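Local coordinates for protein cyanoglobin (Synechocystis sp., PDB 1S6A) that binds oxygen very tightly through a single heme group in a compact, monomeric truncated hemoglobin, at residues A17-Y22 with K42-Q47. Residues are numbered along the deposited sequence; the frame is centred on the assembly and turned at random.
Sequences AVDKFY and KQRAHQ. With HEM (protoporphyrin IX containing Fe), chain D.
Tyr-22 reaches from one helix to the side chains of Arg-44, Gln-43 and Gln-47 on another, a worked example of how a single phenol can line a ligand pocket. Its CB points toward helix 40-54, and chi1 of -77° sets CG anti to the carbonyl carbon, sending the ring on toward the heme. CD2 passes CG of Arg-44 at 3.8 Å. Farther out, CE2 meets CB of Gln-47 at 3.7 Å, this methylene lying at the ring edge, while CZ is 3.6 Å from CG of Gln-43. At the tip, OH accepts a nearly straight hydrogen bond from Gln-43 NE2 (2.7 Å) and donates a weak one to Gln-47 OE1 (2.9 Å), both doubtful, the hydroxyl being too close to another atom. The amide of Gln-43 stands almost upright to the ring, 85° between planes, whereas that of Gln-47 lies only 13° from parallel. An azide, probably from the crystallisation liquor, lies beside OH, their bonding undecided.

These two helices correspond to B and E of the two-on-two truncated globin fold, and the glutamines carry their amides onto the distal side of the heme: Gln-43 NE2 comes within 3.3 Å of HEM C1A. His-46, a distal iron ligand of this protein, is here turned out over a heme propionate, with NE2 about 10.3 Å from the iron. Away from the pocket, Val-18 CG1 rests 3.5 Å from the carbonyl O of Arg-44. A water joins Arg-44 NH1 to the backbone O of Asp-19, whose carboxylate forms a salt bridge with Lys-48.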
loop_
_atom_site.group_PDB
_atom_site.type_symbol
_atom_site.label_atom_id
_atom_site.label_comp_id
_atom_site.label_asym_id
_atom_site.label_seq_id
_atom_site.Cartn_x
_atom_site.Cartn_y
_atom_site.Cartn_z
ATOM N N ALA A 17 5.593 -0.071 9.320
ATOM C CA ALA A 17 4.333 -0.543 8.717
ATOM C C ALA A 17 4.552 -1.244 7.378
ATOM O O ALA A 17 3.954 -2.271 7.103
ATOM C CB ALA A 17 3.312 0.638 8.538
ATOM N N VAL A 18 5.365 -0.656 6.533
ATOM C CA VAL A 18 5.657 -1.211 5.192
ATOM C C VAL A 18 6.393 -2.557 5.310
ATOM O O VAL A 18 6.045 -3.518 4.648
ATOM C CB VAL A 18 6.458 -0.207 4.311
ATOM C CG1 VAL A 18 7.040 -0.907 3.053
ATOM C CG2 VAL A 18 5.517 0.901 3.819
ATOM N N ASP A 19 7.396 -2.621 6.178
ATOM C CA ASP A 19 8.076 -3.896 6.434
ATOM C C ASP A 19 7.135 -4.955 6.847
ATOM O O ASP A 19 7.153 -6.035 6.244
ATOM C CB ASP A 19 9.193 -3.766 7.468
ATOM C CG ASP A 19 10.376 -3.017 6.924
ATOM O OD1 ASP A 19 10.453 -2.753 5.724
ATOM O OD2 ASP A 19 11.293 -2.609 7.629
ATOM N N LYS A 20 6.308 -4.665 7.858
ATOM C CA LYS A 20 5.328 -5.615 8.372
ATOM C C LYS A 20 4.236 -5.980 7.366
ATOM O O LYS A 20 3.789 -7.133 7.299
ATOM C CB LYS A 20 4.663 -5.108 9.673
ATOM C CG LYS A 20 5.615 -4.899 10.894
ATOM C CD LYS A 20 6.706 -5.965 10.904
ATOM C CE LYS A 20 8.168 -5.361 11.065
ATOM N NZ LYS A 20 9.311 -6.222 10.510
ATOM N N PHE A 21 3.764 -4.974 6.640
ATOM C CA PHE A 21 2.774 -5.150 5.573
ATOM C C PHE A 21 3.295 -6.207 4.553
ATOM O O PHE A 21 2.579 -7.135 4.219
ATOM C CB PHE A 21 2.485 -3.774 4.938
ATOM C CG PHE A 21 1.717 -3.832 3.627
ATOM C CD1 PHE A 21 0.388 -4.287 3.595
ATOM C CD2 PHE A 21 2.328 -3.434 2.426
ATOM C CE1 PHE A 21 -0.335 -4.356 2.388
ATOM C CE2 PHE A 21 1.615 -3.492 1.192
ATOM C CZ PHE A 21 0.274 -3.960 1.190
ATOM N N TYR A 22 4.538 -6.069 4.067
ATOM C CA TYR A 22 5.035 -6.991 3.046
ATOM C C TYR A 22 5.267 -8.393 3.627
ATOM O O TYR A 22 5.051 -9.385 2.937
ATOM C CB TYR A 22 6.233 -6.431 2.261
ATOM C CG TYR A 22 5.753 -5.402 1.218
ATOM C CD1 TYR A 22 4.841 -5.779 0.224
ATOM C CD2 TYR A 22 6.165 -4.039 1.272
ATOM C CE1 TYR A 22 4.345 -4.879 -0.711
ATOM C CE2 TYR A 22 5.670 -3.119 0.343
ATOM C CZ TYR A 22 4.751 -3.549 -0.646
ATOM O OH TYR A 22 4.241 -2.649 -1.571
ATOM N N LYS A 42 13.584 -3.035 -3.364
ATOM C CA LYS A 42 13.124 -1.876 -4.131
ATOM C C LYS A 42 11.662 -1.561 -3.826
ATOM O O LYS A 42 11.285 -0.410 -3.685
ATOM C CB LYS A 42 13.246 -2.105 -5.624
ATOM C CG LYS A 42 14.631 -1.951 -6.221
ATOM C CD LYS A 42 14.548 -2.351 -7.724
ATOM C CE LYS A 42 15.921 -2.372 -8.435
ATOM N NZ LYS A 42 17.061 -2.097 -7.493
ATOM N N GLN A 43 10.841 -2.591 -3.779
ATOM C CA GLN A 43 9.392 -2.427 -3.551
ATOM C C GLN A 43 9.139 -1.792 -2.190
ATOM O O GLN A 43 8.314 -0.904 -2.092
ATOM C CB GLN A 43 8.659 -3.772 -3.652
ATOM C CG GLN A 43 7.114 -3.732 -3.420
ATOM C CD GLN A 43 6.369 -2.874 -4.484
ATOM O OE1 GLN A 43 6.812 -2.784 -5.618
ATOM N NE2 GLN A 43 5.254 -2.227 -4.090
ATOM N N ARG A 44 9.818 -2.293 -1.160
ATOM C CA ARG A 44 9.726 -1.740 0.177
ATOM C C ARG A 44 10.090 -0.262 0.182
ATOM O O ARG A 44 9.368 0.507 0.794
ATOM C CB ARG A 44 10.562 -2.518 1.206
ATOM C CG ARG A 44 9.874 -3.737 1.753
ATOM C CD ARG A 44 10.639 -4.429 2.923
ATOM N NE ARG A 44 11.884 -4.989 2.447
ATOM C CZ ARG A 44 12.058 -6.274 2.052
ATOM N NH1 ARG A 44 11.079 -7.171 2.127
ATOM N NH2 ARG A 44 13.223 -6.664 1.569
ATOM N N ALA A 45 11.172 0.122 -0.521
ATOM C CA ALA A 45 11.579 1.509 -0.615
ATOM C C ALA A 45 10.576 2.401 -1.380
ATOM O O ALA A 45 10.344 3.577 -0.995
ATOM C CB ALA A 45 12.961 1.625 -1.285
ATOM N N HIS A 46 10.071 1.887 -2.504
ATOM C CA HIS A 46 9.017 2.597 -3.240
ATOM C C HIS A 46 7.765 2.830 -2.372
ATOM O O HIS A 46 7.157 3.893 -2.402
ATOM C CB HIS A 46 8.560 1.759 -4.416
ATOM C CG HIS A 46 9.565 1.665 -5.515
ATOM N ND1 HIS A 46 10.395 2.712 -5.848
ATOM C CD2 HIS A 46 9.826 0.673 -6.402
ATOM C CE1 HIS A 46 11.151 2.356 -6.876
ATOM N NE2 HIS A 46 10.820 1.125 -7.229
ATOM N N GLN A 47 7.342 1.801 -1.648
ATOM C CA GLN A 47 6.095 1.910 -0.852
ATOM C C GLN A 47 6.264 2.864 0.345
ATOM O O GLN A 47 5.344 3.622 0.697
ATOM C CB GLN A 47 5.612 0.538 -0.393
ATOM C CG GLN A 47 4.163 0.517 0.260
ATOM C CD GLN A 47 3.089 0.696 -0.809
ATOM O OE1 GLN A 47 2.560 -0.302 -1.368
ATOM N NE2 GLN A 47 2.807 1.924 -1.147
HETATM C CHA HEM D . 4.062 -1.713 -7.508
HETATM C CHB HEM D . 1.636 0.899 -4.220
HETATM C CHC HEM D . -2.217 -1.925 -5.052
HETATM C CHD HEM D . 1.051 -5.334 -6.273
HETATM C C1A HEM D . 3.686 -0.717 -6.632
HETATM C C2A HEM D . 4.482 0.435 -6.302
HETATM C C3A HEM D . 3.852 1.151 -5.382
HETATM C C4A HEM D . 2.598 0.490 -5.103
HETATM C CMA HEM D . 4.334 2.460 -4.713
HETATM C CAA HEM D . 5.870 0.688 -6.934
HETATM C CBA HEM D . 5.728 1.816 -7.967
HETATM C CGA HEM D . 7.038 2.267 -8.621
HETATM O O1A HEM D . 7.615 1.489 -9.394
HETATM O O2A HEM D . 7.495 3.429 -8.414
HETATM C C1B HEM D . 0.343 0.408 -4.201
HETATM C C2B HEM D . -0.793 1.032 -3.567
HETATM C C3B HEM D . -1.874 0.267 -3.811
HETATM C C4B HEM D . -1.446 -0.870 -4.605
HETATM C CMB HEM D . -0.706 2.337 -2.769
HETATM C CAB HEM D . -3.345 0.452 -3.326
HETATM C CBB HEM D . -3.659 0.297 -1.988
HETATM C C1C HEM D . -1.702 -3.186 -5.399
HETATM C C2C HEM D . -2.387 -4.437 -5.510
HETATM C C3C HEM D . -1.444 -5.391 -5.803
HETATM C C4C HEM D . -0.172 -4.757 -5.926
HETATM C CMC HEM D . -3.903 -4.614 -5.278
HETATM C CAC HEM D . -1.579 -6.929 -6.034
HETATM C CBC HEM D . -2.185 -7.715 -5.156
HETATM C C1D HEM D . 2.153 -4.681 -6.773
HETATM C C2D HEM D . 3.256 -5.317 -7.463
HETATM C C3D HEM D . 4.201 -4.175 -7.864
HETATM C C4D HEM D . 3.580 -2.979 -7.383
HETATM C CMD HEM D . 3.329 -6.858 -7.640
HETATM C CAD HEM D . 5.551 -4.226 -8.609
HETATM C CBD HEM D . 5.122 -4.340 -10.067
HETATM C CGD HEM D . 6.337 -4.753 -10.832
HETATM O O1D HEM D . 7.139 -3.886 -11.177
HETATM O O2D HEM D . 6.545 -5.943 -11.099
HETATM N NA HEM D . 2.533 -0.690 -5.859
HETATM N NB HEM D . -0.104 -0.723 -4.831
HETATM N NC HEM D . -0.385 -3.442 -5.670
HETATM N ND HEM D . 2.378 -3.309 -6.790
HETATM FE FE HEM D . 1.103 -2.052 -5.822
HETATM O O HOH W 1 8.950 -6.907 4.547
#